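Local atomic coordinates of biotin binding protein A (Gallus gallus, PDB entry 2C1Q), a protein that binds biotin in a pocket at one end of an eight-stranded beta-barrel, as a tetrameric member of the avidin family. Residues N13-N18 with G118-T123; S33-V38 with I45-L50; T39-Q44 with W72-S77; L100-V105 with W112-V117. One frame throughout, in Å; residues are numbered along the deposited sequence.

Overall arrangement
Contacts 1, 2 and 3 meet round one biotin, whereas contact 4 carries a tryptophan to the biotin of a neighbouring subunit. Contact 4 is the buried one, a regular antiparallel pairing of strands 93-102 and 115-124. Contact 1 uses the same last strand farther along, where the barrel closes against the loop after strand 9-13, and is partly buried, as is contact 2 at the root of the 36-47 loop. Contact 3 joins two loops at the surface. The chemistry follows the place: backbone pairing in contacts 2 and 4, amide and carboxylate bonds beside the ureido ring in contact 1, and, in contact 3, side-chain packing with the ligand's carboxylate as polar link.

Contact 1: N13-N18 with G118-T123; sequences NELGSN and GTNVFT. With BTN (biotin), chain B.
A chi1 of 73° sets CG of Asn13 between its backbone N and carbonyl carbon, facing Asn120, whose CG stands beside its own backbone N at chi1 -81°. The two amides pass obliquely, and each gives one polar atom to the same biotin. ND2 of Asn13 donates to biotin O3 over 2.8 Å, and Ser17 OG reaches that oxygen at 2.6 Å. OD1 of Asn120 accepts from biotin N1 at 2.7 Å, nearly straight at 172°. The flip of each amide is fixed from behind. OD1 of Asn13 accepts Leu15 N and Ser17 N from opposite faces of its plane, the first making an Asx turn within the type I turn from Asn13 to Gly16. ND2 of Asn120 donates to Glu14 OE2 at 3.0 Å, with the acceptor in the amide plane but the amide nitrogen above the carboxylate plane. Here the barrel closes: the end of strand 9-13 and the following turn lie against the last strand, 115-124, beside the ureido ring. Glu14 also spans this seam, OE1 accepting Val121 N at 2.9 Å on its syn side but tilted out of the carboxylate plane. On the barrel's inner side, CB of Asn13 sits 3.7 Å from the centroid of the Phe122 ring, a CH-pi contact over the face. CD1 of Leu15 packs against biotin N1, and a water links Glu14 OE2 to Thr119 OG1, which also bonds Thr119 of the third subunit.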
# COMPACT_ATOMS: atom_id res chain seq x y z
N ASN A 13 14.46 -0.10 14.25
CA ASN A 13 14.04 0.73 13.12
C ASN A 13 14.02 2.21 13.47
O ASN A 13 14.28 2.58 14.63
CB ASN A 13 12.75 0.20 12.47
CG ASN A 13 11.51 0.44 13.31
OD1 ASN A 13 11.53 1.28 14.19
ND2 ASN A 13 10.41 -0.27 13.01
N GLU A 14 13.73 3.06 12.48
CA GLU A 14 13.74 4.51 12.62
C GLU A 14 12.72 5.02 13.62
O GLU A 14 12.83 6.15 14.11
CB GLU A 14 13.53 5.20 11.26
CG GLU A 14 12.06 5.19 10.74
CD GLU A 14 11.64 3.90 9.99
OE1 GLU A 14 12.24 2.84 10.18
OE2 GLU A 14 10.73 3.98 9.16
N LEU A 15 11.70 4.20 13.93
CA LEU A 15 10.69 4.56 14.93
C LEU A 15 11.19 4.22 16.32
O LEU A 15 10.54 4.55 17.31
CB LEU A 15 9.39 3.80 14.70
CG LEU A 15 8.62 4.09 13.41
CD1 LEU A 15 7.42 3.18 13.27
CD2 LEU A 15 8.21 5.56 13.32
N GLY A 16 12.31 3.51 16.39
CA GLY A 16 12.85 3.05 17.67
C GLY A 16 12.26 1.72 18.11
O GLY A 16 12.40 1.32 19.26
N SER A 17 11.59 1.01 17.19
CA SER A 17 11.12 -0.34 17.49
C SER A 17 12.27 -1.31 17.56
O SER A 17 13.26 -1.16 16.82
CB SER A 17 10.12 -0.81 16.42
OG SER A 17 8.92 -0.07 16.51
N ASN A 18 12.15 -2.32 18.41
CA ASN A 18 13.12 -3.41 18.46
C ASN A 18 12.52 -4.71 17.98
O ASN A 18 11.35 -5.03 18.25
CB ASN A 18 13.68 -3.60 19.88
CG ASN A 18 14.42 -2.38 20.36
OD1 ASN A 18 15.54 -2.11 19.93
ND2 ASN A 18 13.77 -1.59 21.21
N GLY A 118 3.01 1.22 5.25
CA GLY A 118 4.13 2.12 5.44
C GLY A 118 5.41 1.35 5.22
O GLY A 118 5.36 0.19 4.81
N THR A 119 6.55 2.00 5.49
CA THR A 119 7.84 1.34 5.34
C THR A 119 8.65 1.49 6.63
O THR A 119 8.35 2.37 7.44
CB THR A 119 8.63 1.95 4.14
OG1 THR A 119 8.69 3.36 4.30
CG2 THR A 119 7.92 1.66 2.77
N ASN A 120 9.65 0.64 6.83
CA ASN A 120 10.60 0.79 7.96
C ASN A 120 12.00 0.46 7.46
O ASN A 120 12.15 -0.26 6.49
CB ASN A 120 10.25 -0.15 9.12
CG ASN A 120 9.14 0.40 10.02
OD1 ASN A 120 8.32 -0.35 10.54
ND2 ASN A 120 9.15 1.70 10.24
N VAL A 121 13.02 1.03 8.10
CA VAL A 121 14.42 0.67 7.80
C VAL A 121 15.02 0.19 9.11
O VAL A 121 14.96 0.91 10.10
CB VAL A 121 15.26 1.84 7.25
CG1 VAL A 121 16.68 1.33 6.82
CG2 VAL A 121 14.59 2.44 6.05
N PHE A 122 15.54 -1.02 9.13
CA PHE A 122 16.13 -1.58 10.36
C PHE A 122 17.64 -1.64 10.24
O PHE A 122 18.16 -1.98 9.18
CB PHE A 122 15.63 -3.00 10.67
CG PHE A 122 14.17 -3.11 10.96
CD1 PHE A 122 13.72 -3.33 12.25
CD2 PHE A 122 13.24 -3.03 9.94
CE1 PHE A 122 12.36 -3.47 12.51
CE2 PHE A 122 11.90 -3.14 10.20
CZ PHE A 122 11.46 -3.38 11.48
N THR A 123 18.33 -1.35 11.33
CA THR A 123 19.75 -1.66 11.38
C THR A 123 20.02 -2.52 12.62
O THR A 123 19.20 -2.56 13.56
CB THR A 123 20.63 -0.38 11.33
OG1 THR A 123 20.23 0.51 12.37
CG2 THR A 123 20.46 0.34 9.98
C11 BTN B . -1.28 -1.69 16.70
O11 BTN B . -2.45 -2.10 16.45
O12 BTN B . -1.10 -0.47 16.83
C10 BTN B . -0.10 -2.66 16.88
C9 BTN B . 1.25 -1.93 16.94
C8 BTN B . 1.73 -1.80 15.48
C7 BTN B . 3.01 -1.00 15.33
C2 BTN B . 3.30 -0.73 13.85
S1 BTN B . 3.65 -2.13 12.94
C6 BTN B . 4.36 -1.09 11.66
C5 BTN B . 5.00 0.12 12.28
N1 BTN B . 6.39 -0.23 12.45
C3 BTN B . 6.66 -0.39 13.74
O3 BTN B . 7.93 -0.73 14.18
N2 BTN B . 5.59 -0.20 14.52
C4 BTN B . 4.47 0.23 13.71
O HOH W 1 11.02 3.95 6.06

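Contact 2: S33-V38 with I45-L50; sequences SYQTAV and ILVSPL. With BTN (biotin), chain B.
Thr36 and Ile45 meet at about a right angle, their CG2 methyls 3.8 Å apart. With OG1 opposite the backbone N (chi1 176°), Thr36 can hold its methyl on Ile45 while its hydroxyl faces biotin. That hydroxyl has two defined bonds: it donates to Val38 O, on a lone pair in the carbonyl plane, and accepts from biotin N2 at 3.0 Å, almost straight at 174°. A valine in its place would probably leave the ligand's N2-H without its acceptor and free the 36-38 backbone from its side-chain tie. Gln35 bends at chi2 (74°) and brings its amide down on the opposing segment: NE2 lies 3.4 Å from Ile45 CG2, while the Gln35 chain crosses Val47 at about a right angle, OE1 lying 3.4 Å from Val47 CB. A water joins Gln35 OE1 to Val47 N. Tyr34 leads away from the pairing, its OH donating to biotin O3 at 2.6 Å with O3 in the plane of the ring, at its edge; the Trp72 ring meets it perpendicularly. At the base of the tyrosine the backbones form an antiparallel hydrogen-bonded pair, Tyr34 N to Ser48 O at 2.9 Å and Ser48 N to Tyr34 O at 3.1 Å. Neighbouring strands 29-35 and 48-54 joined by a long loop that folds over the ligand are the avidin arrangement, with the loop's root contributing to the ureido site.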
# COMPACT_ATOMS: atom_id res chain seq x y z
N SER A 33 10.59 -12.00 18.06
CA SER A 33 9.67 -11.12 18.73
C SER A 33 9.94 -9.70 18.33
O SER A 33 11.03 -9.34 17.85
CB SER A 33 9.77 -11.30 20.26
OG SER A 33 11.06 -10.93 20.68
N TYR A 34 8.93 -8.89 18.56
CA TYR A 34 8.92 -7.53 18.11
C TYR A 34 8.47 -6.67 19.26
O TYR A 34 7.40 -6.90 19.84
CB TYR A 34 7.91 -7.38 16.96
CG TYR A 34 8.19 -6.23 16.04
CD1 TYR A 34 8.93 -6.42 14.87
CD2 TYR A 34 7.71 -4.95 16.33
CE1 TYR A 34 9.19 -5.33 14.01
CE2 TYR A 34 7.97 -3.87 15.47
CZ TYR A 34 8.71 -4.07 14.34
OH TYR A 34 8.96 -3.01 13.52
N GLN A 35 9.25 -5.64 19.54
CA GLN A 35 8.86 -4.61 20.52
C GLN A 35 8.64 -3.26 19.83
O GLN A 35 9.60 -2.55 19.53
CB GLN A 35 9.96 -4.47 21.56
CG GLN A 35 9.66 -3.43 22.64
CD GLN A 35 8.63 -3.92 23.61
OE1 GLN A 35 8.62 -5.10 23.98
NE2 GLN A 35 7.74 -3.04 24.03
N THR A 36 7.40 -2.91 19.53
CA THR A 36 7.14 -1.68 18.80
C THR A 36 7.26 -0.52 19.75
O THR A 36 6.84 -0.63 20.90
CB THR A 36 5.78 -1.66 18.09
OG1 THR A 36 5.58 -0.39 17.48
CG2 THR A 36 4.65 -1.89 19.07
N ALA A 37 7.77 0.60 19.26
CA ALA A 37 7.85 1.81 20.05
C ALA A 37 6.55 2.58 19.97
O ALA A 37 6.32 3.46 20.78
CB ALA A 37 9.01 2.69 19.59
N VAL A 38 5.69 2.22 19.01
CA VAL A 38 4.50 3.01 18.71
C VAL A 38 3.26 2.11 18.58
O VAL A 38 3.35 0.92 18.23
CB VAL A 38 4.71 3.89 17.42
CG1 VAL A 38 5.81 4.98 17.62
CG2 VAL A 38 5.06 3.02 16.24
N ILE A 45 1.78 -1.19 25.21
CA ILE A 45 2.59 -2.03 24.32
C ILE A 45 3.23 -3.23 25.05
O ILE A 45 3.80 -3.06 26.12
CB ILE A 45 3.69 -1.21 23.65
CG1 ILE A 45 3.07 -0.19 22.68
CG2 ILE A 45 4.64 -2.15 22.89
CD1 ILE A 45 3.94 0.99 22.37
N LEU A 46 3.13 -4.42 24.46
CA LEU A 46 3.76 -5.64 24.97
C LEU A 46 4.56 -6.32 23.87
O LEU A 46 4.09 -6.33 22.71
CB LEU A 46 2.70 -6.65 25.44
CG LEU A 46 1.81 -6.32 26.64
CD1 LEU A 46 1.35 -7.63 27.25
CD2 LEU A 46 2.53 -5.48 27.72
N VAL A 47 5.74 -6.87 24.21
CA VAL A 47 6.50 -7.71 23.28
C VAL A 47 5.58 -8.79 22.68
O VAL A 47 4.70 -9.35 23.36
CB VAL A 47 7.75 -8.39 23.94
CG1 VAL A 47 7.36 -9.26 25.18
CG2 VAL A 47 8.53 -9.21 22.92
N SER A 48 5.76 -9.03 21.38
CA SER A 48 4.85 -9.84 20.59
C SER A 48 5.60 -10.83 19.73
O SER A 48 6.63 -10.48 19.17
CB SER A 48 4.01 -8.92 19.72
OG SER A 48 3.06 -8.25 20.51
N PRO A 49 5.08 -12.07 19.62
CA PRO A 49 5.75 -13.07 18.81
C PRO A 49 5.67 -12.71 17.32
O PRO A 49 4.71 -12.09 16.91
CB PRO A 49 4.96 -14.35 19.09
CG PRO A 49 3.64 -13.89 19.52
CD PRO A 49 3.82 -12.59 20.20
N LEU A 50 6.69 -13.07 16.54
CA LEU A 50 6.57 -13.05 15.09
C LEU A 50 6.93 -14.41 14.49
O LEU A 50 7.69 -15.20 15.07
CB LEU A 50 7.42 -11.92 14.46
CG LEU A 50 8.96 -12.07 14.53
CD1 LEU A 50 9.54 -12.89 13.40
CD2 LEU A 50 9.62 -10.71 14.58
C11 BTN B . -1.28 -1.69 16.70
O11 BTN B . -2.45 -2.10 16.45
O12 BTN B . -1.10 -0.47 16.83
C10 BTN B . -0.10 -2.66 16.88
C9 BTN B . 1.25 -1.93 16.94
C8 BTN B . 1.73 -1.80 15.48
C7 BTN B . 3.01 -1.00 15.33
C2 BTN B . 3.30 -0.73 13.85
S1 BTN B . 3.65 -2.13 12.94
C6 BTN B . 4.36 -1.09 11.66
C5 BTN B . 5.00 0.12 12.28
N1 BTN B . 6.39 -0.23 12.45
C3 BTN B . 6.66 -0.39 13.74
O3 BTN B . 7.93 -0.73 14.18
N2 BTN B . 5.59 -0.20 14.52
C4 BTN B . 4.47 0.23 13.71
O HOH W 2 5.32 -5.08 20.63
O HOH W 3 7.03 -5.72 26.67

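Contact 3: T39-Q44 with W72-S77; sequences TATNKQ and WQFADS. With BTN (biotin), chain B.
Thr39 and Phe74 meet without any hydrogen bond between the two loops, and the polar link between them runs instead through the carboxylate of biotin. OG1 of Thr39 lies at the edge of the Phe74 ring, in its plane, 3.4 Å from CE1. The same oxygen donates to biotin O12 at 3.0 Å, and the backbone N of Ala40 reaches O12 almost straight (175°). From the other loop Ser77 OG donates to biotin O11 at 2.7 Å, so each carboxylate oxygen is gripped from a different segment. Thr39 OG1 is itself positioned by Thr41, whose N and OG1 both donate to it; the first bond makes an ST turn, and Lys43 N repeats the turn on Thr41 OG1. Phe74 takes chi1 59°, its CG lying between the backbone N and the carbonyl carbon, and the ring fits between segment 39-44 and the ligand: Gln44 O comes within 3.2 Å of CB, while CZ touches biotin C9 at 3.8 Å. Lys43 runs its methylenes past the Phe74 carbonyl, CD being 3.3 Å from that O. Trp72 walls the valeryl chain, with biotin C10 lying 3.6 Å above one face, toward the rim. Segment 39-44 belongs to the loop between strands 29-35 and 48-54, segment 72-77 to the one between strands 66-71 and 78-87; Gln55 of the fourth subunit bonds the backbone of Trp72 and Ser77, and Trp112 of the second subunit packs on Ala40.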
# COMPACT_ATOMS: atom_id res chain seq x y z
N THR A 39 2.10 2.67 18.82
CA THR A 39 0.90 1.91 18.61
C THR A 39 -0.19 2.86 18.16
O THR A 39 -0.11 4.04 18.43
CB THR A 39 0.50 1.13 19.87
OG1 THR A 39 -0.73 0.45 19.63
CG2 THR A 39 0.35 2.06 21.07
N ALA A 40 -1.19 2.34 17.45
CA ALA A 40 -2.36 3.14 17.05
C ALA A 40 -3.51 2.93 18.01
O ALA A 40 -4.59 3.50 17.84
CB ALA A 40 -2.79 2.79 15.64
N THR A 41 -3.28 2.10 19.02
CA THR A 41 -4.28 1.88 20.06
C THR A 41 -3.90 2.70 21.27
O THR A 41 -2.85 3.36 21.28
CB THR A 41 -4.35 0.41 20.49
OG1 THR A 41 -3.11 0.06 21.12
CG2 THR A 41 -4.60 -0.51 19.30
N ASN A 42 -4.78 2.67 22.27
CA ASN A 42 -4.56 3.28 23.59
C ASN A 42 -4.19 2.19 24.60
O ASN A 42 -4.46 2.31 25.80
CB ASN A 42 -5.83 4.03 24.04
CG ASN A 42 -7.11 3.18 23.89
OD1 ASN A 42 -7.06 1.97 23.58
ND2 ASN A 42 -8.28 3.81 24.11
N LYS A 43 -3.60 1.11 24.12
CA LYS A 43 -3.23 0.01 24.99
C LYS A 43 -1.75 0.06 25.25
O LYS A 43 -0.98 0.60 24.46
CB LYS A 43 -3.61 -1.32 24.37
CG LYS A 43 -5.06 -1.64 24.54
CD LYS A 43 -5.71 -1.97 23.20
CE LYS A 43 -7.11 -2.57 23.41
NZ LYS A 43 -7.89 -1.77 24.41
N GLN A 44 -1.38 -0.49 26.40
CA GLN A 44 0.00 -0.70 26.80
C GLN A 44 0.65 -1.63 25.76
O GLN A 44 0.13 -2.70 25.47
CB GLN A 44 0.01 -1.33 28.21
CG GLN A 44 1.39 -1.57 28.83
CD GLN A 44 2.25 -0.33 28.87
OE1 GLN A 44 1.82 0.73 29.35
NE2 GLN A 44 3.48 -0.44 28.36
N TRP A 72 0.27 -9.24 17.46
CA TRP A 72 0.36 -8.28 18.58
C TRP A 72 -0.32 -8.80 19.84
O TRP A 72 -1.47 -9.23 19.79
CB TRP A 72 -0.20 -6.90 18.19
CG TRP A 72 0.50 -6.34 17.00
CD1 TRP A 72 -0.01 -6.21 15.73
CD2 TRP A 72 1.86 -5.88 16.93
NE1 TRP A 72 0.94 -5.69 14.89
CE2 TRP A 72 2.09 -5.46 15.60
CE3 TRP A 72 2.89 -5.73 17.88
CZ2 TRP A 72 3.31 -4.95 15.18
CZ3 TRP A 72 4.10 -5.21 17.47
CH2 TRP A 72 4.30 -4.81 16.12
N GLN A 73 0.38 -8.72 20.97
CA GLN A 73 -0.18 -9.29 22.20
C GLN A 73 -1.13 -8.37 22.97
O GLN A 73 -1.78 -8.80 23.93
CB GLN A 73 0.92 -9.87 23.10
CG GLN A 73 1.52 -11.12 22.53
CD GLN A 73 0.50 -12.22 22.29
OE1 GLN A 73 -0.18 -12.66 23.22
NE2 GLN A 73 0.41 -12.69 21.04
N PHE A 74 -1.25 -7.13 22.51
CA PHE A 74 -2.01 -6.12 23.24
C PHE A 74 -3.04 -5.43 22.34
O PHE A 74 -3.64 -4.43 22.72
CB PHE A 74 -1.03 -5.08 23.75
CG PHE A 74 -0.23 -4.41 22.65
CD1 PHE A 74 -0.70 -3.23 22.04
CD2 PHE A 74 0.97 -4.96 22.20
CE1 PHE A 74 0.03 -2.62 21.00
CE2 PHE A 74 1.70 -4.35 21.18
CZ PHE A 74 1.22 -3.17 20.58
N ALA A 75 -3.20 -5.93 21.12
CA ALA A 75 -4.05 -5.28 20.15
C ALA A 75 -4.75 -6.34 19.31
O ALA A 75 -4.20 -7.41 19.10
CB ALA A 75 -3.23 -4.36 19.26
N ASP A 76 -5.95 -6.02 18.82
CA ASP A 76 -6.66 -6.95 17.94
C ASP A 76 -6.08 -7.04 16.53
O ASP A 76 -6.52 -7.85 15.72
CB ASP A 76 -8.15 -6.64 17.91
CG ASP A 76 -8.85 -7.05 19.21
OD1 ASP A 76 -8.23 -7.82 19.98
OD2 ASP A 76 -10.00 -6.60 19.44
N SER A 77 -5.05 -6.27 16.26
CA SER A 77 -4.52 -6.16 14.91
C SER A 77 -3.45 -7.20 14.55
O SER A 77 -3.05 -8.01 15.38
CB SER A 77 -3.96 -4.77 14.78
OG SER A 77 -2.92 -4.64 15.71
C11 BTN B . -1.28 -1.69 16.70
O11 BTN B . -2.45 -2.10 16.45
O12 BTN B . -1.10 -0.47 16.83
C10 BTN B . -0.10 -2.66 16.88
C9 BTN B . 1.25 -1.93 16.94
C8 BTN B . 1.73 -1.80 15.48
C7 BTN B . 3.01 -1.00 15.33
C2 BTN B . 3.30 -0.73 13.85
S1 BTN B . 3.65 -2.13 12.94
C6 BTN B . 4.36 -1.09 11.66
C5 BTN B . 5.00 0.12 12.28
N1 BTN B . 6.39 -0.23 12.45
C3 BTN B . 6.66 -0.39 13.74
O3 BTN B . 7.93 -0.73 14.18
N2 BTN B . 5.59 -0.20 14.52
C4 BTN B . 4.47 0.23 13.71

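Contact 4: L100-V105 with W112-V117; sequences LLREEV and WKATRV. With BTN (biotin), chain C.
The guanidinium of Arg102 lies obliquely to Ala114 CB and Thr115 OG1, with NE 3.9 Å from that methyl and an NH1 to Thr115 OG1 approach too poorly angled for a hydrogen bond. The Trp112 ring is covered on both faces: biotin C4, bound in the second subunit, stands 3.4 Å above one, toward the rim, and Lys113 CB lies over the centre of the other. With an alanine here, that biotin is likely to lose the wall over its bicyclic ring, and Lys113 the surface its CB rests on. A tryptophan lent to the neighbour's pocket is a hallmark of the avidin tetramer. It sits in the connection of a hairpin, in a short 3-10 turn just before strand 115-124; segments 100-102 and 115-117 run antiparallel at 159°. Leu101 N to Arg116 O (2.7 Å) and Arg116 N to Leu101 O (2.9 Å) form the hydrogen-bonded pair, and Glu103 N continues the ladder to Ala114 O. On the face shared by Leu100, Arg102, Thr115 and Val117, Leu100 CD2 meets Val117 CG2 at 3.8 Å. Arg116 lies on the face of Leu101, its guanidinium at 74° to the Glu103 carboxylate just beyond the strand, with OE1 and NH2 at 4.1 Å, beyond a salt bridge; Arg116 NH1 bonds Lys113 O of the second subunit instead.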
# COMPACT_ATOMS: atom_id res chain seq x y z
N LEU A 100 1.99 -3.88 6.26
CA LEU A 100 0.56 -3.60 6.31
C LEU A 100 0.09 -3.91 7.71
O LEU A 100 0.36 -4.99 8.23
CB LEU A 100 -0.22 -4.49 5.35
CG LEU A 100 0.06 -4.36 3.84
CD1 LEU A 100 -0.62 -5.52 3.08
CD2 LEU A 100 -0.37 -3.03 3.27
N LEU A 101 -0.61 -2.98 8.32
CA LEU A 101 -1.17 -3.18 9.65
C LEU A 101 -2.66 -3.32 9.47
O LEU A 101 -3.30 -2.41 8.97
CB LEU A 101 -0.84 -2.00 10.54
CG LEU A 101 -1.64 -1.79 11.86
CD1 LEU A 101 -1.59 -3.01 12.76
CD2 LEU A 101 -1.04 -0.59 12.62
N ARG A 102 -3.21 -4.45 9.92
CA ARG A 102 -4.62 -4.76 9.71
C ARG A 102 -5.34 -4.72 11.04
O ARG A 102 -5.05 -5.53 11.91
CB ARG A 102 -4.78 -6.17 9.15
CG ARG A 102 -6.25 -6.64 8.93
CD ARG A 102 -6.58 -6.20 7.61
NE ARG A 102 -7.89 -6.55 7.08
CZ ARG A 102 -8.07 -6.68 5.78
NH1 ARG A 102 -7.01 -6.56 4.96
NH2 ARG A 102 -9.25 -6.94 5.29
N GLU A 103 -6.25 -3.76 11.20
CA GLU A 103 -7.10 -3.73 12.39
C GLU A 103 -8.32 -4.63 12.23
O GLU A 103 -8.88 -4.78 11.15
CB GLU A 103 -7.46 -2.28 12.80
CG GLU A 103 -6.18 -1.39 12.97
CD GLU A 103 -6.04 -0.70 14.32
OE1 GLU A 103 -6.82 0.26 14.56
OE2 GLU A 103 -5.15 -1.08 15.14
N GLU A 104 -8.72 -5.26 13.34
CA GLU A 104 -9.92 -6.09 13.34
C GLU A 104 -11.14 -5.19 13.25
O GLU A 104 -11.25 -4.22 14.00
CB GLU A 104 -9.96 -6.97 14.59
CG GLU A 104 -11.09 -8.01 14.60
CD GLU A 104 -11.24 -8.71 15.96
OE1 GLU A 104 -10.96 -8.08 17.03
OE2 GLU A 104 -11.62 -9.89 15.96
N VAL A 105 -12.06 -5.50 12.33
CA VAL A 105 -13.27 -4.69 12.21
C VAL A 105 -14.57 -5.47 12.49
O VAL A 105 -14.63 -6.67 12.24
CB VAL A 105 -13.34 -3.88 10.86
CG1 VAL A 105 -12.20 -2.88 10.77
CG2 VAL A 105 -13.39 -4.80 9.68
N TRP A 112 -12.88 -1.77 4.16
CA TRP A 112 -12.19 -0.75 3.34
C TRP A 112 -11.16 0.08 4.13
O TRP A 112 -10.16 0.50 3.58
CB TRP A 112 -13.17 0.20 2.60
CG TRP A 112 -13.79 1.18 3.56
CD1 TRP A 112 -14.94 1.00 4.31
CD2 TRP A 112 -13.28 2.46 3.92
NE1 TRP A 112 -15.15 2.09 5.11
CE2 TRP A 112 -14.16 3.01 4.89
CE3 TRP A 112 -12.16 3.23 3.50
CZ2 TRP A 112 -13.96 4.27 5.44
CZ3 TRP A 112 -11.96 4.47 4.08
CH2 TRP A 112 -12.85 4.98 5.02
N LYS A 113 -11.43 0.34 5.41
CA LYS A 113 -10.56 1.19 6.24
C LYS A 113 -9.60 0.43 7.18
O LYS A 113 -8.94 1.03 8.05
CB LYS A 113 -11.43 2.15 7.07
CG LYS A 113 -12.46 1.49 7.97
CD LYS A 113 -13.08 2.50 8.95
CE LYS A 113 -13.37 1.84 10.29
NZ LYS A 113 -14.48 2.52 11.02
N ALA A 114 -9.51 -0.88 7.00
CA ALA A 114 -8.84 -1.74 7.97
C ALA A 114 -7.31 -1.85 7.82
O ALA A 114 -6.65 -2.44 8.68
CB ALA A 114 -9.50 -3.15 7.94
N THR A 115 -6.73 -1.29 6.75
CA THR A 115 -5.33 -1.60 6.43
C THR A 115 -4.54 -0.33 6.27
O THR A 115 -4.82 0.45 5.40
CB THR A 115 -5.23 -2.40 5.10
OG1 THR A 115 -6.05 -3.55 5.21
CG2 THR A 115 -3.83 -2.87 4.83
N ARG A 116 -3.55 -0.15 7.13
CA ARG A 116 -2.58 0.90 7.01
C ARG A 116 -1.33 0.29 6.39
O ARG A 116 -1.07 -0.90 6.59
CB ARG A 116 -2.25 1.45 8.41
CG ARG A 116 -3.29 2.38 8.98
CD ARG A 116 -2.96 2.70 10.43
NE ARG A 116 -4.19 2.73 11.21
CZ ARG A 116 -4.59 3.74 11.97
NH1 ARG A 116 -3.86 4.82 12.09
NH2 ARG A 116 -5.74 3.66 12.61
N VAL A 117 -0.57 1.10 5.65
CA VAL A 117 0.63 0.71 4.95
C VAL A 117 1.77 1.68 5.31
O VAL A 117 1.54 2.83 5.64
CB VAL A 117 0.42 0.76 3.41
CG1 VAL A 117 0.18 2.20 2.93
CG2 VAL A 117 1.59 0.16 2.65
C11 BTN C . -12.25 10.13 5.54
O11 BTN C . -11.33 10.69 6.20
O12 BTN C . -12.82 9.15 6.06
C10 BTN C . -12.70 10.64 4.17
C9 BTN C . -13.66 9.67 3.47
C8 BTN C . -12.78 8.69 2.69
C7 BTN C . -13.55 7.58 2.01
C2 BTN C . -12.59 6.52 1.44
S1 BTN C . -11.61 7.10 0.16
C6 BTN C . -11.27 5.40 -0.30
C5 BTN C . -12.46 4.53 -0.01
N1 BTN C . -13.20 4.48 -1.25
C3 BTN C . -14.32 5.17 -1.13
O3 BTN C . -15.22 5.28 -2.18
N2 BTN C . -14.46 5.73 0.08
C4 BTN C . -13.37 5.32 0.93